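Local coordinates for adhesion and penetration protein autotransporter (Haemophilus influenzae, PDB 3SYJ), which promotes adherence to and invasion of host cells and bacterial self-aggregation through its beta-helical passenger domain, and is probably also a serine protease, at residues Thr701-Ile707 and Ala721-Val727; Asn716-Lys722 and Thr736-Thr742; Gln743-Ile747 and Leu762-Val766; Ala629-Lys635 and Glu649-Ser655. All blocks are in the same frame, centred on the assembly; numbering follows the deposited sequence.

Contact 1: residues Thr701-Ile707 and Ala721-Val727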
loop_
_atom_site.group_PDB
_atom_site.type_symbol
_atom_site.label_atom_id
_atom_site.label_comp_id
_atom_site.label_asym_id
_atom_site.label_seq_id
_atom_site.Cartn_x
_atom_site.Cartn_y
_atom_site.Cartn_z
ATOM N N THR A 701 25.727 5.569 -5.738
ATOM C CA THR A 701 24.900 6.721 -5.409
ATOM C C THR A 701 23.507 6.326 -4.921
ATOM O O THR A 701 22.776 5.616 -5.611
ATOM C CB THR A 701 24.740 7.625 -6.624
ATOM O OG1 THR A 701 26.040 7.983 -7.115
ATOM C CG2 THR A 701 23.960 8.871 -6.251
ATOM N N GLN A 702 23.144 6.785 -3.731
ATOM C CA GLN A 702 21.787 6.592 -3.240
ATOM C C GLN A 702 20.932 7.741 -3.732
ATOM O O GLN A 702 21.061 8.868 -3.247
ATOM C CB GLN A 702 21.747 6.552 -1.709
ATOM C CG GLN A 702 22.663 5.533 -1.088
ATOM C CD GLN A 702 22.397 4.122 -1.584
ATOM O OE1 GLN A 702 21.283 3.603 -1.471
ATOM N NE2 GLN A 702 23.428 3.487 -2.122
ATOM N N ILE A 703 20.072 7.460 -4.707
ATOM C CA ILE A 703 19.114 8.445 -5.196
ATOM C C ILE A 703 17.869 8.389 -4.323
ATOM O O ILE A 703 17.047 7.481 -4.459
ATOM C CB ILE A 703 18.712 8.168 -6.658
ATOM C CG1 ILE A 703 19.952 8.056 -7.555
ATOM C CG2 ILE A 703 17.770 9.245 -7.160
ATOM C CD1 ILE A 703 19.712 7.256 -8.833
ATOM N N ASN A 704 17.730 9.359 -3.428
ATOM C CA ASN A 704 16.668 9.326 -2.431
ATOM C C ASN A 704 15.491 10.234 -2.773
ATOM O O ASN A 704 15.362 11.350 -2.259
ATOM C CB ASN A 704 17.236 9.638 -1.043
ATOM C CG ASN A 704 18.246 8.589 -0.582
ATOM O OD1 ASN A 704 18.147 7.415 -0.946
ATOM N ND2 ASN A 704 19.223 9.012 0.211
ATOM N N GLY A 705 14.629 9.734 -3.650
ATOM C CA GLY A 705 13.484 10.485 -4.121
ATOM C C GLY A 705 12.772 9.695 -5.193
ATOM O O GLY A 705 13.121 8.547 -5.469
ATOM N N SER A 706 11.769 10.303 -5.804
ATOM C CA SER A 706 11.038 9.634 -6.864
ATOM C C SER A 706 11.336 10.334 -8.166
ATOM O O SER A 706 11.883 11.433 -8.172
ATOM C CB SER A 706 9.544 9.693 -6.585
ATOM O OG SER A 706 9.157 11.046 -6.398
ATOM N N ILE A 707 10.978 9.697 -9.272
ATOM C CA ILE A 707 11.238 10.271 -10.577
ATOM C C ILE A 707 9.971 10.337 -11.416
ATOM O O ILE A 707 9.266 9.346 -11.585
ATOM C CB ILE A 707 12.321 9.480 -11.335
ATOM C CG1 ILE A 707 13.593 9.381 -10.492
ATOM C CG2 ILE A 707 12.617 10.131 -12.689
ATOM C CD1 ILE A 707 14.724 8.644 -11.180
ATOM N N ALA A 721 24.816 3.026 -8.870
ATOM C CA ALA A 721 23.701 3.866 -8.477
ATOM C C ALA A 721 22.546 2.998 -8.013
ATOM O O ALA A 721 22.346 1.884 -8.507
ATOM C CB ALA A 721 23.264 4.748 -9.634
ATOM N N LYS A 722 21.800 3.521 -7.049
ATOM C CA LYS A 722 20.643 2.840 -6.503
ATOM C C LYS A 722 19.514 3.846 -6.330
ATOM O O LYS A 722 19.651 4.834 -5.603
ATOM C CB LYS A 722 21.000 2.198 -5.165
ATOM C CG LYS A 722 19.853 1.492 -4.472
ATOM C CD LYS A 722 20.338 0.872 -3.176
ATOM C CE LYS A 722 19.279 0.010 -2.524
ATOM N NZ LYS A 722 19.850 -0.714 -1.345
ATOM N N LEU A 723 18.407 3.599 -7.019
ATOM C CA LEU A 723 17.228 4.446 -6.908
ATOM C C LEU A 723 16.378 3.994 -5.732
ATOM O O LEU A 723 15.840 2.889 -5.734
ATOM C CB LEU A 723 16.411 4.401 -8.199
ATOM C CG LEU A 723 15.142 5.253 -8.292
ATOM C CD1 LEU A 723 15.370 6.707 -7.873
ATOM C CD2 LEU A 723 14.589 5.200 -9.704
ATOM N N ASN A 724 16.277 4.843 -4.716
ATOM C CA ASN A 724 15.423 4.557 -3.577
ATOM C C ASN A 724 14.142 5.362 -3.708
ATOM O O ASN A 724 13.934 6.345 -2.994
ATOM C CB ASN A 724 16.149 4.881 -2.272
ATOM C CG ASN A 724 17.388 4.015 -2.063
ATOM O OD1 ASN A 724 17.327 2.787 -2.159
ATOM N ND2 ASN A 724 18.515 4.653 -1.775
ATOM N N GLY A 725 13.295 4.951 -4.648
ATOM C CA GLY A 725 12.058 5.657 -4.935
ATOM C C GLY A 725 11.353 5.086 -6.153
ATOM O O GLY A 725 11.855 4.156 -6.790
ATOM N N ASN A 726 10.185 5.640 -6.471
ATOM C CA ASN A 726 9.385 5.182 -7.608
ATOM C C ASN A 726 9.679 5.976 -8.878
ATOM O O ASN A 726 10.197 7.089 -8.823
ATOM C CB ASN A 726 7.886 5.284 -7.302
ATOM C CG ASN A 726 7.512 4.671 -5.965
ATOM O OD1 ASN A 726 7.930 3.563 -5.629
ATOM N ND2 ASN A 726 6.705 5.393 -5.195
ATOM N N VAL A 727 9.336 5.395 -10.022
ATOM C CA VAL A 727 9.390 6.108 -11.287
ATOM C C VAL A 727 7.990 6.134 -11.893
ATOM O O VAL A 727 7.280 5.126 -11.881
ATOM C CB VAL A 727 10.354 5.442 -12.284
ATOM C CG1 VAL A 727 10.374 6.206 -13.599
ATOM C CG2 VAL A 727 11.754 5.337 -11.695
#
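N724 turns its CG anti to its own carbonyl carbon (chi1 -63°), which aims the side-chain amide back at Q702 and N704, while Q702 bends a second time at chi2 (-57°) and brings its OE1 to the same nitrogen. ND2 of N724 therefore donates to two acceptors of the preceding strand: OE1 of Q702 at 3.0 Å and OD1 of N704 at 2.9 Å. Both oxygens lie close to the N724 amide plane, and the N704 amide runs alongside it, nearly coplanar. NE2 of Q702 turns to K700 O instead.

On the other face of these parallel strands most groups are apolar, though OG1 of T701 turns to V645 O. CG2 of I703 meets CD1 of L723 at 3.6 Å, and the other branch, CD2 of L723, reaches CD1 of I707 at 3.7 Å. Backbone bonds such as I703 N to K722 O (2.8 Å) fix the register. The ladder is interrupted at the corner, where CA of G725 lies 3.1 Å from G705 O, and resumes with I707 N to N726 O.

These are successive rungs of the beta-helix. The chemistry implies a two-sided joint, in which amides link the rungs along the partly exposed face while branched aliphatic chains fill the buried interior.

Contact 2: residues Asn716-Lys722 and Thr736-Thr742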
loop_
_atom_site.group_PDB
_atom_site.type_symbol
_atom_site.label_atom_id
_atom_site.label_comp_id
_atom_site.label_asym_id
_atom_site.label_seq_id
_atom_site.Cartn_x
_atom_site.Cartn_y
_atom_site.Cartn_z
ATOM N N ASN A 716 17.910 7.698 -16.980
ATOM C CA ASN A 716 18.776 6.535 -17.038
ATOM C C ASN A 716 19.494 6.325 -15.708
ATOM O O ASN A 716 20.344 7.125 -15.327
ATOM C CB ASN A 716 19.805 6.750 -18.144
ATOM C CG ASN A 716 20.070 5.495 -18.944
ATOM O OD1 ASN A 716 20.664 4.524 -18.450
ATOM N ND2 ASN A 716 19.636 5.509 -20.202
ATOM N N VAL A 717 19.141 5.266 -14.990
ATOM C CA VAL A 717 19.872 4.912 -13.780
ATOM C C VAL A 717 20.735 3.705 -14.081
ATOM O O VAL A 717 20.223 2.640 -14.419
ATOM C CB VAL A 717 18.941 4.599 -12.596
ATOM C CG1 VAL A 717 19.758 4.114 -11.408
ATOM C CG2 VAL A 717 18.138 5.826 -12.213
ATOM N N LYS A 718 22.048 3.868 -13.965
ATOM C CA LYS A 718 22.967 2.825 -14.406
ATOM C C LYS A 718 24.182 2.700 -13.503
ATOM O O LYS A 718 24.548 3.643 -12.796
ATOM C CB LYS A 718 23.439 3.131 -15.827
ATOM C CG LYS A 718 24.340 4.349 -15.895
ATOM C CD LYS A 718 24.453 4.908 -17.291
ATOM C CE LYS A 718 25.552 5.959 -17.343
ATOM N NZ LYS A 718 25.579 6.673 -18.648
ATOM N N GLY A 719 24.813 1.533 -13.543
ATOM C CA GLY A 719 26.073 1.315 -12.857
ATOM C C GLY A 719 26.014 1.514 -11.352
ATOM O O GLY A 719 25.141 0.971 -10.676
ATOM N N LEU A 720 26.954 2.297 -10.833
ATOM C CA LEU A 720 27.104 2.500 -9.396
ATOM C C LEU A 720 26.061 3.478 -8.868
ATOM O O LEU A 720 26.370 4.611 -8.481
ATOM C CB LEU A 720 28.513 2.995 -9.089
ATOM C CG LEU A 720 29.609 2.024 -9.525
ATOM C CD1 LEU A 720 30.985 2.560 -9.180
ATOM C CD2 LEU A 720 29.380 0.672 -8.881
ATOM N N ALA A 721 24.816 3.026 -8.870
ATOM C CA ALA A 721 23.701 3.866 -8.477
ATOM C C ALA A 721 22.546 2.998 -8.013
ATOM O O ALA A 721 22.346 1.884 -8.507
ATOM C CB ALA A 721 23.264 4.748 -9.634
ATOM N N LYS A 722 21.800 3.521 -7.049
ATOM C CA LYS A 722 20.643 2.840 -6.503
ATOM C C LYS A 722 19.514 3.846 -6.330
ATOM O O LYS A 722 19.651 4.834 -5.603
ATOM C CB LYS A 722 21.000 2.198 -5.165
ATOM C CG LYS A 722 19.853 1.492 -4.472
ATOM C CD LYS A 722 20.338 0.872 -3.176
ATOM C CE LYS A 722 19.279 0.010 -2.524
ATOM N NZ LYS A 722 19.850 -0.714 -1.345
ATOM N N THR A 736 15.262 3.883 -18.276
ATOM C CA THR A 736 16.118 2.708 -18.377
ATOM C C THR A 736 16.896 2.444 -17.088
ATOM O O THR A 736 17.573 3.328 -16.561
ATOM C CB THR A 736 17.124 2.832 -19.534
ATOM O OG1 THR A 736 16.427 3.045 -20.769
ATOM C CG2 THR A 736 17.952 1.565 -19.644
ATOM N N LEU A 737 16.785 1.222 -16.580
ATOM C CA LEU A 737 17.601 0.773 -15.460
ATOM C C LEU A 737 18.555 -0.254 -16.033
ATOM O O LEU A 737 18.116 -1.278 -16.557
ATOM C CB LEU A 737 16.728 0.135 -14.377
ATOM C CG LEU A 737 17.409 -0.244 -13.058
ATOM C CD1 LEU A 737 17.809 0.997 -12.270
ATOM C CD2 LEU A 737 16.494 -1.118 -12.223
ATOM N N SER A 738 19.855 0.016 -15.956
ATOM C CA SER A 738 20.824 -0.832 -16.644
ATOM C C SER A 738 22.154 -1.006 -15.925
ATOM O O SER A 738 22.385 -0.452 -14.851
ATOM C CB SER A 738 21.089 -0.290 -18.052
ATOM O OG SER A 738 21.869 0.890 -18.002
ATOM N N ASN A 739 23.028 -1.795 -16.541
ATOM C CA ASN A 739 24.399 -1.949 -16.076
ATOM C C ASN A 739 24.512 -2.243 -14.589
ATOM O O ASN A 739 25.338 -1.666 -13.882
ATOM C CB ASN A 739 25.219 -0.722 -16.468
ATOM C CG ASN A 739 25.291 -0.540 -17.976
ATOM O OD1 ASN A 739 26.024 -1.255 -18.656
ATOM N ND2 ASN A 739 24.520 0.405 -18.505
ATOM N N ASN A 740 23.664 -3.157 -14.131
ATOM C CA ASN A 740 23.730 -3.687 -12.775
ATOM C C ASN A 740 23.312 -2.711 -11.675
ATOM O O ASN A 740 23.589 -2.940 -10.497
ATOM C CB ASN A 740 25.118 -4.256 -12.481
ATOM C CG ASN A 740 25.085 -5.307 -11.395
ATOM O OD1 ASN A 740 25.712 -5.155 -10.342
ATOM N ND2 ASN A 740 24.325 -6.376 -11.631
ATOM N N ALA A 741 22.639 -1.628 -12.053
ATOM C CA ALA A 741 22.088 -0.716 -11.059
ATOM C C ALA A 741 20.909 -1.375 -10.361
ATOM O O ALA A 741 20.388 -2.385 -10.831
ATOM C CB ALA A 741 21.664 0.594 -11.702
ATOM N N THR A 742 20.489 -0.794 -9.241
ATOM C CA THR A 742 19.384 -1.325 -8.457
ATOM C C THR A 742 18.323 -0.255 -8.223
ATOM O O THR A 742 18.649 0.921 -8.046
ATOM C CB THR A 742 19.880 -1.841 -7.096
ATOM O OG1 THR A 742 20.843 -2.873 -7.311
ATOM C CG2 THR A 742 18.734 -2.398 -6.267
HETATM O O HOH W 1 25.890 -1.183 -9.116
HETATM O O HOH W 2 23.037 -0.676 -6.967
#
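V717 and L737 are paired in parallel strands, 716-718 and 736-738, whose axes approach to 4.9 Å with only 10° between their directions. V717 is held through both backbone polar atoms: its N donates to T736 O at 2.9 Å, and its O accepts from S738 N at 3.1 Å. Beyond this the ladder frays. G719 N makes just two weak bonds, to S738 O and N739 O, where segment 736-742 enters a type I' turn from S738 to A741. Segment 716-722 turns differently, through an inverse gamma turn centred on L720 and closed by A721 N to G719 O. A weak bond from T742 N to A721 O picks up the pairing afterwards.

Two turns of different build are thus stacked at one corner of the beta-helix, each leading from one face of its coil to the next. Two waters link the segments: one donates to both G719 O and N740 O, and the other donates to A721 O and bonds OG1 of T742, which also bonds N761 ND2.

Among the side chains, V717 places CG1 anti to its backbone N (chi1 175°), alongside L737, so that this methyl meets CD1 of L737 at 3.8 Å. The same CG1 also lies 4.0 Å from CB of A741, a methyl that faces the first turn and comes within 3.5 Å of A721 O. On the outer face the N716 amide lies beside T736, its ND2 3.7 Å from CB of T736. Next to it, OG of S738 rests 3.5 Å from CB of K718 and takes a weak bond from N739 ND2.

Contact 3: residues Gln743-Ile747 and Leu762-Val766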
loop_
_atom_site.group_PDB
_atom_site.type_symbol
_atom_site.label_atom_id
_atom_site.label_comp_id
_atom_site.label_asym_id
_atom_site.label_seq_id
_atom_site.Cartn_x
_atom_site.Cartn_y
_atom_site.Cartn_z
ATOM N N GLN A 743 17.057 -0.662 -8.240
ATOM C CA GLN A 743 15.969 0.215 -7.818
ATOM C C GLN A 743 15.121 -0.425 -6.728
ATOM O O GLN A 743 14.634 -1.539 -6.887
ATOM C CB GLN A 743 15.056 0.609 -8.983
ATOM C CG GLN A 743 13.801 1.344 -8.500
ATOM C CD GLN A 743 12.839 1.710 -9.616
ATOM O OE1 GLN A 743 13.027 1.325 -10.771
ATOM N NE2 GLN A 743 11.793 2.457 -9.268
ATOM N N ILE A 744 14.951 0.282 -5.618
ATOM C CA ILE A 744 13.982 -0.132 -4.619
ATOM C C ILE A 744 12.790 0.796 -4.741
ATOM O O ILE A 744 12.784 1.893 -4.176
ATOM C CB ILE A 744 14.529 -0.063 -3.188
ATOM C CG1 ILE A 744 15.943 -0.641 -3.122
ATOM C CG2 ILE A 744 13.603 -0.806 -2.240
ATOM C CD1 ILE A 744 16.009 -2.113 -3.397
ATOM N N GLY A 745 11.795 0.350 -5.503
ATOM C CA GLY A 745 10.601 1.128 -5.768
ATOM C C GLY A 745 9.850 0.600 -6.975
ATOM O O GLY A 745 10.303 -0.336 -7.633
ATOM N N ASN A 746 8.703 1.201 -7.273
ATOM C CA ASN A 746 7.865 0.739 -8.374
ATOM C C ASN A 746 8.008 1.570 -9.642
ATOM O O ASN A 746 8.487 2.703 -9.607
ATOM C CB ASN A 746 6.399 0.712 -7.941
ATOM C CG ASN A 746 6.189 -0.073 -6.667
ATOM O OD1 ASN A 746 6.722 -1.168 -6.508
ATOM N ND2 ASN A 746 5.413 0.486 -5.746
ATOM N N ILE A 747 7.583 0.994 -10.763
ATOM C CA ILE A 747 7.507 1.716 -12.025
ATOM C C ILE A 747 6.068 1.756 -12.505
ATOM O O ILE A 747 5.392 0.731 -12.552
ATOM C CB ILE A 747 8.362 1.053 -13.109
ATOM C CG1 ILE A 747 9.829 1.020 -12.680
ATOM C CG2 ILE A 747 8.193 1.784 -14.429
ATOM C CD1 ILE A 747 10.728 0.298 -13.656
ATOM N N LEU A 762 15.422 -4.636 -10.554
ATOM C CA LEU A 762 14.224 -3.920 -10.141
ATOM C C LEU A 762 13.566 -4.661 -8.991
ATOM O O LEU A 762 12.942 -5.705 -9.181
ATOM C CB LEU A 762 13.235 -3.769 -11.297
ATOM C CG LEU A 762 11.868 -3.201 -10.906
ATOM C CD1 LEU A 762 12.014 -1.842 -10.244
ATOM C CD2 LEU A 762 10.966 -3.101 -12.120
ATOM N N ASN A 763 13.731 -4.116 -7.795
ATOM C CA ASN A 763 13.084 -4.638 -6.608
ATOM C C ASN A 763 11.798 -3.859 -6.341
ATOM O O ASN A 763 11.767 -2.944 -5.515
ATOM C CB ASN A 763 14.044 -4.551 -5.419
ATOM C CG ASN A 763 13.404 -4.992 -4.121
ATOM O OD1 ASN A 763 12.203 -5.244 -4.065
ATOM N ND2 ASN A 763 14.207 -5.081 -3.064
ATOM N N GLY A 764 10.741 -4.225 -7.061
ATOM C CA GLY A 764 9.467 -3.534 -6.981
ATOM C C GLY A 764 8.565 -3.926 -8.139
ATOM O O GLY A 764 8.923 -4.776 -8.952
ATOM N N ASN A 765 7.401 -3.290 -8.231
ATOM C CA ASN A 765 6.383 -3.714 -9.190
ATOM C C ASN A 765 6.198 -2.788 -10.388
ATOM O O ASN A 765 6.527 -1.605 -10.336
ATOM C CB ASN A 765 5.048 -3.923 -8.474
ATOM C CG ASN A 765 5.196 -4.751 -7.214
ATOM O OD1 ASN A 765 5.810 -5.824 -7.225
ATOM N ND2 ASN A 765 4.647 -4.250 -6.111
ATOM N N VAL A 766 5.660 -3.347 -11.464
ATOM C CA VAL A 766 5.415 -2.602 -12.687
ATOM C C VAL A 766 3.927 -2.602 -13.026
ATOM O O VAL A 766 3.247 -3.622 -12.916
ATOM C CB VAL A 766 6.205 -3.185 -13.870
ATOM C CG1 VAL A 766 5.946 -2.376 -15.131
ATOM C CG2 VAL A 766 7.696 -3.223 -13.546
#
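The Q743 amide lies flat between coils of the parallel beta-helix: CD1 of L762 sits over one face, 3.7 Å from CD of Q743, and CD2 of L723 from the preceding coil lies over the opposite face. At its edge, NE2 of Q743 donates to G725 O and makes a weak bond to N746 O. OE1 of Q743 is buried with no polar partner, its neighbour here being CD1 of L762 at 3.4 Å. A second amide, that of N763, is approached less squarely: CD1 of I744 comes in obliquely and lies 3.5 Å from ND2 of N763.

These segments are neighbouring rungs of that helix, each bending from one face of the coil to the next at a glycine, G745 or G764. Pairing is firm on both sides of the bend, with N763 N bonded to Q743 O and I747 N to N765 O, the latter at 2.8 Å. At the bend itself G745 N reaches N763 O at 3.3 Å from well above the carbonyl plane, and CA of G764 approaches G745 O. Inside, I747 and L762 cross, bringing CD1 of I747 to 3.7 Å from CD2 of L762.

The extended Q743 chain, with CG anti to the backbone N (chi1 171°), is what carries its amide into that interior. Outside the bend, asparagines repeat a side-chain-to-backbone link from coil to coil: N726 OD1 accepts from N746 N, and N765 OD1 from Q784 N. Between them, OD1 of N746 takes the N-H of N765 at 2.8 Å, almost straight at 174°.

Contact 4: residues Ala629-Lys635 and Glu649-Ser655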
loop_
_atom_site.group_PDB
_atom_site.type_symbol
_atom_site.label_atom_id
_atom_site.label_comp_id
_atom_site.label_asym_id
_atom_site.label_seq_id
_atom_site.Cartn_x
_atom_site.Cartn_y
_atom_site.Cartn_z
ATOM N N ALA A 629 17.773 18.702 -2.365
ATOM C CA ALA A 629 16.836 19.765 -2.638
ATOM C C ALA A 629 15.446 19.174 -2.462
ATOM O O ALA A 629 15.302 17.963 -2.280
ATOM C CB ALA A 629 17.024 20.293 -4.054
ATOM N N GLU A 630 14.427 20.025 -2.497
ATOM C CA GLU A 630 13.046 19.552 -2.512
ATOM C C GLU A 630 12.714 18.925 -3.875
ATOM O O GLU A 630 12.344 17.756 -3.955
ATOM C CB GLU A 630 12.078 20.683 -2.114
ATOM C CG GLU A 630 12.259 21.112 -0.641
ATOM C CD GLU A 630 11.352 22.255 -0.182
ATOM O OE1 GLU A 630 10.653 22.867 -1.011
ATOM O OE2 GLU A 630 11.349 22.552 1.033
ATOM N N ASN A 631 12.879 19.689 -4.947
ATOM C CA ASN A 631 12.650 19.150 -6.278
ATOM C C ASN A 631 13.784 19.467 -7.232
ATOM O O ASN A 631 14.401 20.530 -7.150
ATOM C CB ASN A 631 11.345 19.678 -6.878
ATOM C CG ASN A 631 10.134 19.372 -6.017
ATOM O OD1 ASN A 631 9.451 18.361 -6.211
ATOM N ND2 ASN A 631 9.863 20.246 -5.055
ATOM N N PHE A 632 14.049 18.533 -8.137
ATOM C CA PHE A 632 14.890 18.792 -9.288
ATOM C C PHE A 632 13.977 18.847 -10.504
ATOM O O PHE A 632 13.431 17.835 -10.933
ATOM C CB PHE A 632 15.932 17.687 -9.469
ATOM C CG PHE A 632 16.786 17.456 -8.257
ATOM C CD1 PHE A 632 17.954 18.180 -8.067
ATOM C CD2 PHE A 632 16.420 16.510 -7.310
ATOM C CE1 PHE A 632 18.737 17.972 -6.950
ATOM C CE2 PHE A 632 17.199 16.291 -6.192
ATOM C CZ PHE A 632 18.362 17.022 -6.007
ATOM N N GLN A 633 13.797 20.040 -11.050
ATOM C CA GLN A 633 12.971 20.195 -12.230
ATOM C C GLN A 633 13.874 20.385 -13.429
ATOM O O GLN A 633 14.378 21.480 -13.676
ATOM C CB GLN A 633 12.029 21.389 -12.067
ATOM C CG GLN A 633 11.479 21.513 -10.662
ATOM C CD GLN A 633 10.300 22.459 -10.566
ATOM O OE1 GLN A 633 9.767 22.916 -11.581
ATOM N NE2 GLN A 633 9.878 22.756 -9.337
ATOM N N ILE A 634 14.094 19.309 -14.166
ATOM C CA ILE A 634 14.897 19.378 -15.370
ATOM C C ILE A 634 13.929 19.600 -16.522
ATOM O O ILE A 634 13.389 18.647 -17.077
ATOM C CB ILE A 634 15.711 18.082 -15.568
ATOM C CG1 ILE A 634 16.317 17.631 -14.235
ATOM C CG2 ILE A 634 16.792 18.262 -16.624
ATOM C CD1 ILE A 634 17.101 18.715 -13.500
ATOM N N LYS A 635 13.689 20.868 -16.845
ATOM C CA LYS A 635 12.707 21.254 -17.856
ATOM C C LYS A 635 13.297 21.233 -19.261
ATOM O O LYS A 635 12.587 21.427 -20.247
ATOM C CB LYS A 635 12.166 22.654 -17.567
ATOM C CG LYS A 635 11.485 22.804 -16.215
ATOM C CD LYS A 635 10.909 24.202 -16.066
ATOM C CE LYS A 635 10.140 24.360 -14.765
ATOM N NZ LYS A 635 9.629 25.752 -14.625
ATOM N N GLU A 649 19.338 13.634 -2.710
ATOM C CA GLU A 649 18.008 13.539 -2.126
ATOM C C GLU A 649 17.059 14.612 -2.658
ATOM O O GLU A 649 17.414 15.790 -2.735
ATOM C CB GLU A 649 18.076 13.632 -0.595
ATOM C CG GLU A 649 16.719 13.469 0.076
ATOM C CD GLU A 649 16.761 13.671 1.585
ATOM O OE1 GLU A 649 17.820 13.431 2.201
ATOM O OE2 GLU A 649 15.720 14.061 2.156
ATOM N N GLY A 650 15.842 14.194 -2.999
ATOM C CA GLY A 650 14.839 15.088 -3.548
ATOM C C GLY A 650 14.095 14.412 -4.684
ATOM O O GLY A 650 14.542 13.382 -5.190
ATOM N N ASN A 651 12.966 14.986 -5.096
ATOM C CA ASN A 651 12.153 14.379 -6.144
ATOM C C ASN A 651 12.460 14.986 -7.501
ATOM O O ASN A 651 12.704 16.184 -7.608
ATOM C CB ASN A 651 10.663 14.506 -5.815
ATOM C CG ASN A 651 10.282 13.765 -4.539
ATOM O OD1 ASN A 651 10.747 12.652 -4.281
ATOM N ND2 ASN A 651 9.435 14.387 -3.733
ATOM N N TRP A 652 12.444 14.155 -8.534
ATOM C CA TRP A 652 12.857 14.579 -9.865
ATOM C C TRP A 652 11.666 14.704 -10.796
ATOM O O TRP A 652 10.800 13.835 -10.824
ATOM C CB TRP A 652 13.879 13.590 -10.454
ATOM C CG TRP A 652 15.238 13.676 -9.801
ATOM C CD1 TRP A 652 15.599 13.181 -8.574
ATOM C CD2 TRP A 652 16.411 14.306 -10.339
ATOM N NE1 TRP A 652 16.918 13.471 -8.319
ATOM C CE2 TRP A 652 17.439 14.158 -9.386
ATOM C CE3 TRP A 652 16.688 14.978 -11.534
ATOM C CZ2 TRP A 652 18.722 14.662 -9.591
ATOM C CZ3 TRP A 652 17.963 15.482 -11.734
ATOM C CH2 TRP A 652 18.964 15.320 -10.768
ATOM N N THR A 653 11.630 15.796 -11.551
ATOM C CA THR A 653 10.682 15.950 -12.643
ATOM C C THR A 653 11.414 16.329 -13.928
ATOM O O THR A 653 11.977 17.419 -14.040
ATOM C CB THR A 653 9.614 17.010 -12.337
ATOM O OG1 THR A 653 8.886 16.626 -11.166
ATOM C CG2 THR A 653 8.649 17.132 -13.507
ATOM N N VAL A 654 11.412 15.416 -14.889
ATOM C CA VAL A 654 12.083 15.640 -16.156
ATOM C C VAL A 654 11.020 15.738 -17.241
ATOM O O VAL A 654 10.192 14.837 -17.391
ATOM C CB VAL A 654 13.054 14.494 -16.466
ATOM C CG1 VAL A 654 13.953 14.852 -17.635
ATOM C CG2 VAL A 654 13.880 14.169 -15.235
ATOM N N SER A 655 11.031 16.836 -17.989
ATOM C CA SER A 655 9.950 17.108 -18.923
ATOM C C SER A 655 10.470 17.540 -20.290
ATOM O O SER A 655 11.678 17.583 -20.516
ATOM C CB SER A 655 9.002 18.160 -18.344
ATOM O OG SER A 655 9.685 19.366 -18.082
HETATM O O HOH W 3 10.095 17.065 -8.636
#
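The ring of F632 lies across W652 as the main bump of this contact, in an offset stack with the six-membered ring, centroids 4.2 Å apart and planes 17° from parallel. The offset puts the CB of F632, rather than its ring, over the middle of that six-membered ring, 3.5 Å from the centroid. The phenyl itself slides toward the pyrrole side, where its CD2 comes to 3.2 Å from W652 NE1. Both residues hold CG anti to their carbonyl carbon (chi1 -55° for F632), which sends the two rings off the same face.

Beyond the stack the phenyl rim reaches the corner of segment 649-655. CE2 of F632 fits beside bare G650, 3.7 Å from its CA, with E649 O at the ring edge. At the opposite end of the indole, CG1 of I634 abuts the edge at CZ3 of W652, 3.7 Å away.

F632, I634 and W652 point into the core of the beta-helix, between successive coils whose strands 631-634 and 651-654 run parallel; F662, on the next strand of the same coil as W652, meets it edge-to-face. An unbroken backbone ladder, from A629 N to E649 O through to S655 N to I634 O, carries the pairing round the corner.

On the outer face a water links N631 and T653, donating to OD1 of N631 at 2.8 Å and lying 2.8 Å from OG1 of T653, with a weak bond to N651 O, while ND2 of N631 bonds OD1 of D579.

Along the chain contact 4 comes first, then contacts 1 and 2, whose segments alternate, and then contact 3. All join successive coils of the beta-helix that forms the stalk-like part of the Hap passenger domain. Contacts 1 and 2 share A721 and K722, with centres about 10 Å apart; the centres of contacts 1 and 3 are also about 10 Å apart, and the two touch where L723 O bonds to I744 N. Strands 701-709, 721-723 and 742-744 thus run side by side. Contact 4 abuts contact 1 through S706 O and W652 N, but its nearest atoms are about 11 Å from contact 3. Repeating the same coil-to-coil pairing builds the elongated body, remote from the predicted protease active site.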